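Long-range contacts in putative diflavin flavoprotein A 5 (Nostoc sp. PCC 7120, PDB 4FEK), which probably transfers electrons from NADH to oxygen, reducing it to water, and is represented here by its N-terminal metallo-hydrolase domain: residues E49-A54 with L140-V145; T53-P58 with K78-V83; V145-P150 with C161-Q166; G177-G182 with V229-L234. All coordinates share one frame; numbering follows the deposited sequence.

Interaction 1 of 4, residues E49-A54 with L140-V145; sequences EGDKTA and LGKGHV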
# COMPACT_ATOMS: atom_id res chain seq x y z
N GLU A 49 -11.76 3.18 -10.26
CA GLU A 49 -12.24 3.23 -11.63
C GLU A 49 -12.88 4.57 -11.94
O GLU A 49 -14.06 4.77 -11.63
CB GLU A 49 -13.29 2.14 -11.87
CG GLU A 49 -12.74 0.73 -11.90
CD GLU A 49 -13.84 -0.30 -12.16
OE1 GLU A 49 -15.01 0.11 -12.33
OE2 GLU A 49 -13.52 -1.51 -12.19
N GLY A 50 -12.13 5.48 -12.54
CA GLY A 50 -12.73 6.72 -12.99
C GLY A 50 -12.96 6.57 -14.48
O GLY A 50 -13.30 5.49 -14.96
N ASP A 51 -12.74 7.65 -15.21
CA ASP A 51 -12.56 7.59 -16.65
C ASP A 51 -11.39 6.66 -16.99
O ASP A 51 -11.46 5.89 -17.96
CB ASP A 51 -12.28 8.99 -17.18
CG ASP A 51 -13.53 9.86 -17.22
OD1 ASP A 51 -14.64 9.29 -17.32
OD2 ASP A 51 -13.41 11.09 -17.15
N LYS A 52 -10.32 6.74 -16.20
CA LYS A 52 -9.19 5.83 -16.32
C LYS A 52 -9.15 4.90 -15.11
O LYS A 52 -9.68 5.25 -14.05
CB LYS A 52 -7.86 6.60 -16.42
CG LYS A 52 -7.69 7.38 -17.74
CD LYS A 52 -6.26 7.90 -17.86
CE LYS A 52 -6.05 8.73 -19.11
NZ LYS A 52 -7.26 9.55 -19.40
N THR A 53 -8.55 3.73 -15.25
CA THR A 53 -8.48 2.78 -14.14
C THR A 53 -7.05 2.62 -13.60
O THR A 53 -6.09 2.47 -14.36
CB THR A 53 -9.10 1.39 -14.52
OG1 THR A 53 -10.51 1.55 -14.73
CG2 THR A 53 -8.92 0.40 -13.40
N ALA A 54 -6.91 2.68 -12.28
CA ALA A 54 -5.62 2.44 -11.64
C ALA A 54 -5.73 1.35 -10.59
O ALA A 54 -6.72 1.25 -9.86
CB ALA A 54 -5.08 3.74 -10.99
N LEU A 140 -7.78 10.66 -12.74
CA LEU A 140 -8.44 9.45 -13.24
C LEU A 140 -9.81 9.77 -13.84
O LEU A 140 -10.47 8.89 -14.43
CB LEU A 140 -8.61 8.44 -12.09
CG LEU A 140 -7.56 7.34 -11.90
CD1 LEU A 140 -6.23 7.74 -12.41
CD2 LEU A 140 -7.50 6.86 -10.43
N GLY A 141 -10.26 11.01 -13.66
CA GLY A 141 -11.57 11.43 -14.11
C GLY A 141 -12.63 11.24 -13.03
O GLY A 141 -12.36 10.62 -11.99
N LYS A 142 -13.83 11.76 -13.29
CA LYS A 142 -14.96 11.66 -12.36
C LYS A 142 -14.66 12.22 -10.96
O LYS A 142 -15.34 11.87 -9.98
CB LYS A 142 -15.47 10.21 -12.29
CG LYS A 142 -16.02 9.73 -13.64
CD LYS A 142 -16.24 8.22 -13.67
CE LYS A 142 -16.74 7.76 -15.05
NZ LYS A 142 -17.23 6.34 -15.03
N GLY A 143 -13.65 13.07 -10.88
CA GLY A 143 -13.27 13.70 -9.64
C GLY A 143 -12.09 13.04 -8.96
O GLY A 143 -11.53 13.60 -8.02
N HIS A 144 -11.69 11.87 -9.45
CA HIS A 144 -10.62 11.11 -8.82
C HIS A 144 -9.26 11.65 -9.22
O HIS A 144 -8.57 11.07 -10.06
CB HIS A 144 -10.74 9.61 -9.13
CG HIS A 144 -11.98 8.99 -8.58
ND1 HIS A 144 -12.06 8.49 -7.30
CD2 HIS A 144 -13.21 8.83 -9.13
CE1 HIS A 144 -13.28 8.03 -7.09
NE2 HIS A 144 -14.00 8.24 -8.18
N VAL A 145 -8.92 12.80 -8.65
CA VAL A 145 -7.61 13.39 -8.84
C VAL A 145 -6.71 12.84 -7.73
O VAL A 145 -7.02 12.96 -6.54
CB VAL A 145 -7.66 14.91 -8.75
CG1 VAL A 145 -6.27 15.50 -8.98
CG2 VAL A 145 -8.66 15.48 -9.75
O HOH W 1 -16.56 4.48 -12.79
O HOH W 2 -14.30 13.04 -15.96
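L140 carries the close-packed half of this contact. Its carbonyl oxygen receives the amide of K52 in a nearly straight hydrogen bond (K52 N to L140 O 2.8 Å, N-H...O 169°). The amide of D51 is just as close, but its angle is too poor for a bond. The same oxygen faces the alpha carbon of G50 in a bent CA-H...O contact, G50 CA to L140 O 3.4 Å with 127° at the hydrogen. L140 CG packs against K52 O, and one branch tip meets the methyl of A54 (L140 CD2 to A54 CB 4.0 Å). Two connections are thus pressed together: the short hairpin loop 50-52 between strands 41-49 and 53-56 of one sheet, and the type I' turn G141-H144 leading into strand 145-150 of the other. Beyond G50 the contact opens to solvent. The K142 chain, fully extended beyond CG, passes across the G50 peptide (K142 CD to G50 C 3.8 Å). K142 NZ then reaches E49 O through one water. D51 OD1 stays 4.5 Å from K142 NZ, too far for a salt bridge, while a second water links D51 OD2 to the amide of K142.

Interaction 2 of 4, residues T53-P58 with K78-V83; sequences TAIIDP and KKLDYV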
# COMPACT_ATOMS: atom_id res chain seq x y z
N THR A 53 -8.55 3.73 -15.25
CA THR A 53 -8.48 2.78 -14.14
C THR A 53 -7.05 2.62 -13.60
O THR A 53 -6.09 2.47 -14.36
CB THR A 53 -9.10 1.39 -14.52
OG1 THR A 53 -10.51 1.55 -14.73
CG2 THR A 53 -8.92 0.40 -13.40
N ALA A 54 -6.91 2.68 -12.28
CA ALA A 54 -5.62 2.44 -11.64
C ALA A 54 -5.73 1.35 -10.59
O ALA A 54 -6.72 1.25 -9.86
CB ALA A 54 -5.08 3.74 -10.99
N ILE A 55 -4.69 0.53 -10.51
CA ILE A 55 -4.55 -0.38 -9.40
C ILE A 55 -3.43 0.12 -8.49
O ILE A 55 -2.44 0.71 -8.94
CB ILE A 55 -4.33 -1.84 -9.83
CG1 ILE A 55 -3.05 -2.02 -10.62
CG2 ILE A 55 -5.51 -2.33 -10.71
CD1 ILE A 55 -2.92 -3.46 -11.18
N ILE A 56 -3.59 -0.12 -7.21
CA ILE A 56 -2.59 0.31 -6.25
C ILE A 56 -2.03 -0.89 -5.51
O ILE A 56 -2.79 -1.66 -4.94
CB ILE A 56 -3.20 1.30 -5.27
CG1 ILE A 56 -3.57 2.59 -6.00
CG2 ILE A 56 -2.20 1.56 -4.11
CD1 ILE A 56 -4.55 3.49 -5.28
N ASP A 57 -0.71 -1.05 -5.55
CA ASP A 57 0.03 -2.11 -4.80
C ASP A 57 -0.33 -3.59 -5.03
O ASP A 57 -0.84 -4.25 -4.11
CB ASP A 57 -0.01 -1.82 -3.29
CG ASP A 57 0.85 -0.61 -2.91
OD1 ASP A 57 1.92 -0.44 -3.54
OD2 ASP A 57 0.47 0.16 -2.00
N PRO A 58 -0.03 -4.13 -6.22
CA PRO A 58 -0.14 -5.59 -6.45
C PRO A 58 0.78 -6.35 -5.49
O PRO A 58 1.90 -5.89 -5.24
CB PRO A 58 0.38 -5.76 -7.89
CG PRO A 58 0.33 -4.39 -8.51
CD PRO A 58 0.56 -3.42 -7.37
N LYS A 78 -7.64 -5.12 -20.08
CA LYS A 78 -7.34 -4.32 -21.25
C LYS A 78 -7.70 -2.85 -21.03
O LYS A 78 -7.30 -1.98 -21.79
CB LYS A 78 -8.01 -4.89 -22.51
CG LYS A 78 -7.32 -6.15 -23.01
CD LYS A 78 -5.81 -5.94 -23.11
CE LYS A 78 -5.45 -4.95 -24.23
NZ LYS A 78 -4.03 -4.53 -24.20
N LYS A 79 -8.44 -2.59 -19.96
CA LYS A 79 -8.87 -1.25 -19.60
C LYS A 79 -8.00 -0.63 -18.50
O LYS A 79 -8.27 0.46 -18.01
CB LYS A 79 -10.33 -1.27 -19.14
CG LYS A 79 -11.32 -0.79 -20.18
CD LYS A 79 -12.50 -1.74 -20.33
CE LYS A 79 -13.34 -1.82 -19.07
NZ LYS A 79 -14.50 -2.74 -19.27
N LEU A 80 -6.95 -1.35 -18.12
CA LEU A 80 -6.10 -0.92 -17.03
C LEU A 80 -5.11 0.13 -17.54
O LEU A 80 -4.47 -0.07 -18.57
CB LEU A 80 -5.37 -2.14 -16.46
CG LEU A 80 -4.36 -1.95 -15.34
CD1 LEU A 80 -4.95 -1.09 -14.21
CD2 LEU A 80 -3.94 -3.33 -14.84
N ASP A 81 -5.00 1.25 -16.82
CA ASP A 81 -4.14 2.36 -17.26
C ASP A 81 -2.86 2.49 -16.42
O ASP A 81 -1.75 2.68 -16.95
CB ASP A 81 -4.91 3.68 -17.19
CG ASP A 81 -6.15 3.69 -18.09
OD1 ASP A 81 -5.98 3.93 -19.30
OD2 ASP A 81 -7.27 3.46 -17.60
N TYR A 82 -3.04 2.40 -15.11
CA TYR A 82 -1.96 2.68 -14.17
C TYR A 82 -1.84 1.61 -13.11
O TYR A 82 -2.83 1.05 -12.63
CB TYR A 82 -2.14 4.06 -13.50
CG TYR A 82 -2.26 5.21 -14.46
CD1 TYR A 82 -1.16 5.66 -15.17
CD2 TYR A 82 -3.47 5.83 -14.67
CE1 TYR A 82 -1.27 6.72 -16.07
CE2 TYR A 82 -3.60 6.88 -15.56
CZ TYR A 82 -2.50 7.32 -16.25
OH TYR A 82 -2.64 8.36 -17.13
N VAL A 83 -0.59 1.34 -12.75
CA VAL A 83 -0.24 0.50 -11.60
C VAL A 83 0.60 1.43 -10.69
O VAL A 83 1.71 1.83 -11.06
CB VAL A 83 0.59 -0.74 -12.02
CG1 VAL A 83 1.01 -1.53 -10.80
CG2 VAL A 83 -0.25 -1.64 -12.97
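A54 pairs with Y82 and I55 with V83 across neighbouring parallel strands of a beta-alpha-beta unit, 53-56 and 80-84, whose connection is helix 61-74. The axes of 53-56 and 80-83 come within 4.7 Å at an angle of 32°. Backbone hydrogen bonds give the register: I55 N donates to Y82 O at 2.9 Å, and T53 O is gripped by two donors, the amides of Y82 and D81. One side-chain bond adds to these. D81 OD2 accepts the T53 amide (T53 N to D81 OD2 2.7 Å), approached on its anti side and 18° out of the carboxylate plane. Apolar contacts divide between the faces of the sheet. On the face of A54 and Y82 the two beta carbons touch, and the Y82 side chain also packs on strand 107-111. On the face of I55 and V83, I55 CG1 sits between the backbone N and the carbonyl carbon (chi1 63°), alongside V83 CG2 at 3.7 Å. L80 crosses I55 at about a right angle, tip on branch (L80 CD1 to I55 CG2 3.8 Å). Helix 93-102 covers I55 and P58 through L99. At the far end the P58 ring rests on one V83 methyl, P58 CG to V83 CG1 3.7 Å.

Interaction 3 of 4, residues V145-P150 with C161-Q166; sequences VLKFLP and CTYDVQ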
# COMPACT_ATOMS: atom_id res chain seq x y z
N VAL A 145 -8.92 12.80 -8.65
CA VAL A 145 -7.61 13.39 -8.84
C VAL A 145 -6.71 12.84 -7.73
O VAL A 145 -7.02 12.96 -6.54
CB VAL A 145 -7.66 14.91 -8.75
CG1 VAL A 145 -6.27 15.50 -8.98
CG2 VAL A 145 -8.66 15.48 -9.75
N LEU A 146 -5.60 12.23 -8.13
CA LEU A 146 -4.66 11.65 -7.18
C LEU A 146 -3.54 12.63 -6.85
O LEU A 146 -2.88 13.14 -7.75
CB LEU A 146 -4.03 10.40 -7.79
CG LEU A 146 -4.72 9.07 -7.49
CD1 LEU A 146 -6.19 9.25 -7.29
CD2 LEU A 146 -4.42 8.04 -8.58
N LYS A 147 -3.33 12.88 -5.56
CA LYS A 147 -2.19 13.66 -5.09
C LYS A 147 -1.13 12.68 -4.59
O LYS A 147 -1.47 11.65 -4.02
CB LYS A 147 -2.61 14.60 -3.97
CG LYS A 147 -3.72 15.57 -4.38
CD LYS A 147 -3.88 16.71 -3.38
CE LYS A 147 -4.69 17.86 -3.97
NZ LYS A 147 -4.88 18.97 -2.98
N PHE A 148 0.14 12.99 -4.84
CA PHE A 148 1.24 12.10 -4.45
C PHE A 148 2.18 12.71 -3.43
O PHE A 148 2.65 13.85 -3.60
CB PHE A 148 2.00 11.63 -5.70
CG PHE A 148 1.17 10.77 -6.61
CD1 PHE A 148 0.43 11.34 -7.64
CD2 PHE A 148 1.09 9.41 -6.41
CE1 PHE A 148 -0.36 10.55 -8.46
CE2 PHE A 148 0.30 8.61 -7.24
CZ PHE A 148 -0.42 9.19 -8.27
N LEU A 149 2.46 11.96 -2.37
CA LEU A 149 3.30 12.44 -1.28
C LEU A 149 4.44 11.45 -1.07
O LEU A 149 4.30 10.46 -0.36
CB LEU A 149 2.49 12.60 0.01
CG LEU A 149 1.27 13.55 0.02
CD1 LEU A 149 0.02 12.92 -0.61
CD2 LEU A 149 0.97 14.00 1.43
N PRO A 150 5.59 11.73 -1.70
CA PRO A 150 6.73 10.84 -1.50
C PRO A 150 7.15 10.93 -0.05
O PRO A 150 7.25 12.04 0.51
CB PRO A 150 7.82 11.43 -2.41
CG PRO A 150 7.04 12.23 -3.43
CD PRO A 150 5.90 12.81 -2.65
N CYS A 161 2.90 7.77 -0.51
CA CYS A 161 1.48 7.77 -0.19
C CYS A 161 0.72 8.43 -1.34
O CYS A 161 1.25 9.33 -1.99
CB CYS A 161 1.21 8.57 1.10
SG CYS A 161 1.76 7.72 2.60
N THR A 162 -0.51 7.98 -1.58
CA THR A 162 -1.34 8.52 -2.64
C THR A 162 -2.68 8.89 -2.04
O THR A 162 -3.22 8.14 -1.26
CB THR A 162 -1.62 7.47 -3.72
OG1 THR A 162 -0.38 6.93 -4.18
CG2 THR A 162 -2.38 8.12 -4.91
N TYR A 163 -3.19 10.07 -2.40
CA TYR A 163 -4.43 10.56 -1.83
C TYR A 163 -5.45 10.83 -2.94
O TYR A 163 -5.17 11.55 -3.89
CB TYR A 163 -4.15 11.84 -1.03
CG TYR A 163 -5.36 12.52 -0.43
CD1 TYR A 163 -5.99 12.00 0.69
CD2 TYR A 163 -5.85 13.70 -0.97
CE1 TYR A 163 -7.09 12.65 1.26
CE2 TYR A 163 -6.96 14.36 -0.41
CZ TYR A 163 -7.56 13.82 0.70
OH TYR A 163 -8.65 14.46 1.26
N ASP A 164 -6.63 10.24 -2.82
CA ASP A 164 -7.68 10.45 -3.81
C ASP A 164 -8.58 11.54 -3.27
O ASP A 164 -9.27 11.34 -2.28
CB ASP A 164 -8.46 9.15 -4.05
CG ASP A 164 -9.58 9.31 -5.10
OD1 ASP A 164 -9.99 10.45 -5.39
OD2 ASP A 164 -10.06 8.27 -5.61
N VAL A 165 -8.54 12.70 -3.90
CA VAL A 165 -9.30 13.85 -3.38
C VAL A 165 -10.81 13.57 -3.37
O VAL A 165 -11.52 14.05 -2.49
CB VAL A 165 -8.97 15.14 -4.15
CG1 VAL A 165 -7.48 15.45 -4.05
CG2 VAL A 165 -9.38 15.03 -5.59
N GLN A 166 -11.30 12.75 -4.31
CA GLN A 166 -12.73 12.47 -4.39
C GLN A 166 -13.26 11.70 -3.18
O GLN A 166 -14.32 12.00 -2.64
CB GLN A 166 -13.06 11.70 -5.67
CG GLN A 166 -14.52 11.31 -5.78
CD GLN A 166 -15.42 12.52 -5.88
OE1 GLN A 166 -15.11 13.48 -6.59
NE2 GLN A 166 -16.53 12.50 -5.15
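The beta hairpin of strands 145-150 and 160-164 joins K147 to Y163 and L149 to C161 as antiparallel hydrogen-bonded pairs. Each pair closes both of its bonds, K147 N reaching Y163 O at 2.8 Å and L149 N reaching C161 O at 2.9 Å. Past the strand end, V165 N still donates to V145 O at 3.1 Å, almost straight (175°). The non-hydrogen-bonded pairs, L146 with D164 and F148 with T162, turn to the face that meets I84 of strand 80-84. There the T162 methyl, placed anti to the backbone N (chi1 -53° puts OG1 beside that N), is flanked by L146 and F148: T162 CG2 lies 3.6 Å from L146 CG and 3.6 Å from F148 CE2. D164 projects beside L146 CD1. Its OD1 accepts the amide of Q166 in an Asx turn and its OD2 bonds to H144 ND1, so both carboxylate oxygens are engaged. On the other face the extended K147 chain crosses V165 at about a right angle (K147 CE to V165 CG1 3.7 Å), while K147 CD lies at the edge of the Y163 ring; Y163 OH bonds to Q223 O. V165 CG2 also packs on V145 CB at 3.6 Å. This meander, continued by strand 169-173, belongs to the second sheet of the alpha-beta/beta-alpha sandwich of the metallo-beta-lactamase fold.

Interaction 4 of 4, residues G177-G182 with V229-L234; sequences GAHICG and VGHGPL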
# COMPACT_ATOMS: atom_id res chain seq x y z
N GLY A 177 -0.20 -0.26 9.16
CA GLY A 177 -0.82 -1.58 9.02
C GLY A 177 -0.71 -2.49 10.23
O GLY A 177 -0.30 -2.08 11.34
N ALA A 178 -1.09 -3.75 10.01
CA ALA A 178 -0.97 -4.78 11.06
C ALA A 178 -0.95 -6.14 10.42
O ALA A 178 -1.69 -6.39 9.47
CB ALA A 178 -2.13 -4.67 12.06
N HIS A 179 -0.08 -7.03 10.91
CA HIS A 179 -0.05 -8.39 10.39
C HIS A 179 -1.04 -9.29 11.09
O HIS A 179 -0.72 -10.00 12.04
CB HIS A 179 1.37 -8.97 10.38
CG HIS A 179 2.22 -8.42 9.28
ND1 HIS A 179 1.89 -8.59 7.94
CD2 HIS A 179 3.33 -7.65 9.29
CE1 HIS A 179 2.80 -7.99 7.19
NE2 HIS A 179 3.67 -7.39 7.99
N ILE A 180 -2.28 -9.24 10.60
CA ILE A 180 -3.35 -10.04 11.17
C ILE A 180 -4.38 -10.32 10.08
O ILE A 180 -4.79 -9.42 9.34
CB ILE A 180 -3.98 -9.34 12.38
CG1 ILE A 180 -5.14 -10.16 12.94
CG2 ILE A 180 -4.44 -7.93 12.02
CD1 ILE A 180 -5.56 -9.75 14.34
N CYS A 181 -4.77 -11.59 9.98
CA CYS A 181 -5.77 -12.02 9.00
C CYS A 181 -7.09 -12.33 9.72
O CYS A 181 -7.11 -13.09 10.69
CB CYS A 181 -5.28 -13.27 8.27
SG CYS A 181 -6.48 -13.89 7.04
N GLY A 182 -8.17 -11.74 9.23
CA GLY A 182 -9.49 -11.96 9.80
C GLY A 182 -10.56 -11.69 8.76
O GLY A 182 -10.25 -11.32 7.63
N VAL A 229 -4.45 0.90 4.02
CA VAL A 229 -3.13 0.37 4.35
C VAL A 229 -2.78 -0.88 3.53
O VAL A 229 -3.65 -1.51 2.96
CB VAL A 229 -3.07 -0.01 5.82
CG1 VAL A 229 -3.44 1.22 6.69
CG2 VAL A 229 -4.03 -1.20 6.11
N GLY A 230 -1.49 -1.23 3.51
CA GLY A 230 -1.00 -2.38 2.79
C GLY A 230 -1.25 -3.71 3.49
O GLY A 230 -1.34 -4.74 2.83
N HIS A 231 -1.35 -3.70 4.82
CA HIS A 231 -1.49 -4.95 5.57
C HIS A 231 -2.55 -4.85 6.64
O HIS A 231 -2.52 -3.94 7.46
CB HIS A 231 -0.16 -5.38 6.24
CG HIS A 231 0.96 -5.65 5.28
ND1 HIS A 231 0.96 -6.72 4.40
CD2 HIS A 231 2.14 -5.01 5.09
CE1 HIS A 231 2.07 -6.70 3.69
NE2 HIS A 231 2.80 -5.67 4.09
N GLY A 232 -3.44 -5.83 6.68
CA GLY A 232 -4.43 -5.87 7.75
C GLY A 232 -5.72 -5.14 7.42
O GLY A 232 -5.99 -4.81 6.28
N PRO A 233 -6.53 -4.89 8.43
CA PRO A 233 -7.78 -4.12 8.31
C PRO A 233 -7.52 -2.68 7.90
O PRO A 233 -6.54 -2.05 8.31
CB PRO A 233 -8.38 -4.18 9.72
CG PRO A 233 -7.27 -4.59 10.62
CD PRO A 233 -6.26 -5.34 9.81
N LEU A 234 -8.42 -2.16 7.08
CA LEU A 234 -8.38 -0.78 6.63
C LEU A 234 -8.72 0.10 7.82
O LEU A 234 -9.61 -0.21 8.60
CB LEU A 234 -9.35 -0.57 5.46
CG LEU A 234 -8.93 -1.10 4.06
CD1 LEU A 234 -8.39 -2.51 4.06
CD2 LEU A 234 -10.08 -1.01 3.07
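The imidazoles of H179 and H231 run alongside each other, with their ring centroids 4.5 Å apart. In both, CG is anti to the carbonyl carbon, chi1 being -76° in H179 and -61° in H231. The approach is by one carbon over a face: H179 CE1 stands 3.5 Å above the plane of the H231 ring, over its centre. The planes meet obliquely, at 44°. Ring rotation is fixed by polar partners outside the contact: H179 ND1 bonds to T41 OG1, whereas H231 is held at both nitrogens, ND1 by T42 O and NE2 by K174 NZ. Next to the rings, A178 N donates to H231 O at 2.9 Å from well above the carbonyl plane. G177 CA lies 3.3 Å from H231 O, and A178 O faces G232 CA, also at 3.3 Å. I180 holds CG1 anti to its backbone N, which leaves CG2 between that N and the carbonyl carbon, where it touches P233 CD (3.9 Å), the two side chains crossing at about a right angle. Both loops follow strands of the second sheet, 169-173 and 226-229, at the strand ends where the metallo-beta-lactamase fold generally places its metal site. A bound phosphate about 5 Å from the H231 side chain, probably from the crystallisation liquor, is consistent with a pocket there. Helix 194-205 packs on A178 and I180 through D196 and on both histidines through Y200, while T41 of strand 41-49 touches H231 and R22 of strand 18-25 touches P233.

In the fold
Interactions 1 and 2 share T53 and A54 on strand 53-56, their centres 11 Å apart; K52 packs against D81 and Y82 where they meet. Interaction 1 runs on into interaction 3 at V145, their centres 12 Å apart, and the hydrogen bond between H144 and D164 ties the turn to the hairpin. Interactions 2 and 3 belong to opposing sheets, with nearest atoms about 5 Å apart and I84 of strand 80-84 reaching the hairpin. Interaction 4, beside the phosphate-marked pocket, stands across the chain's centre from 2 and 3, its centre about 21 Å from each of theirs; interaction 1 lies farther from it, at 26 Å between centres.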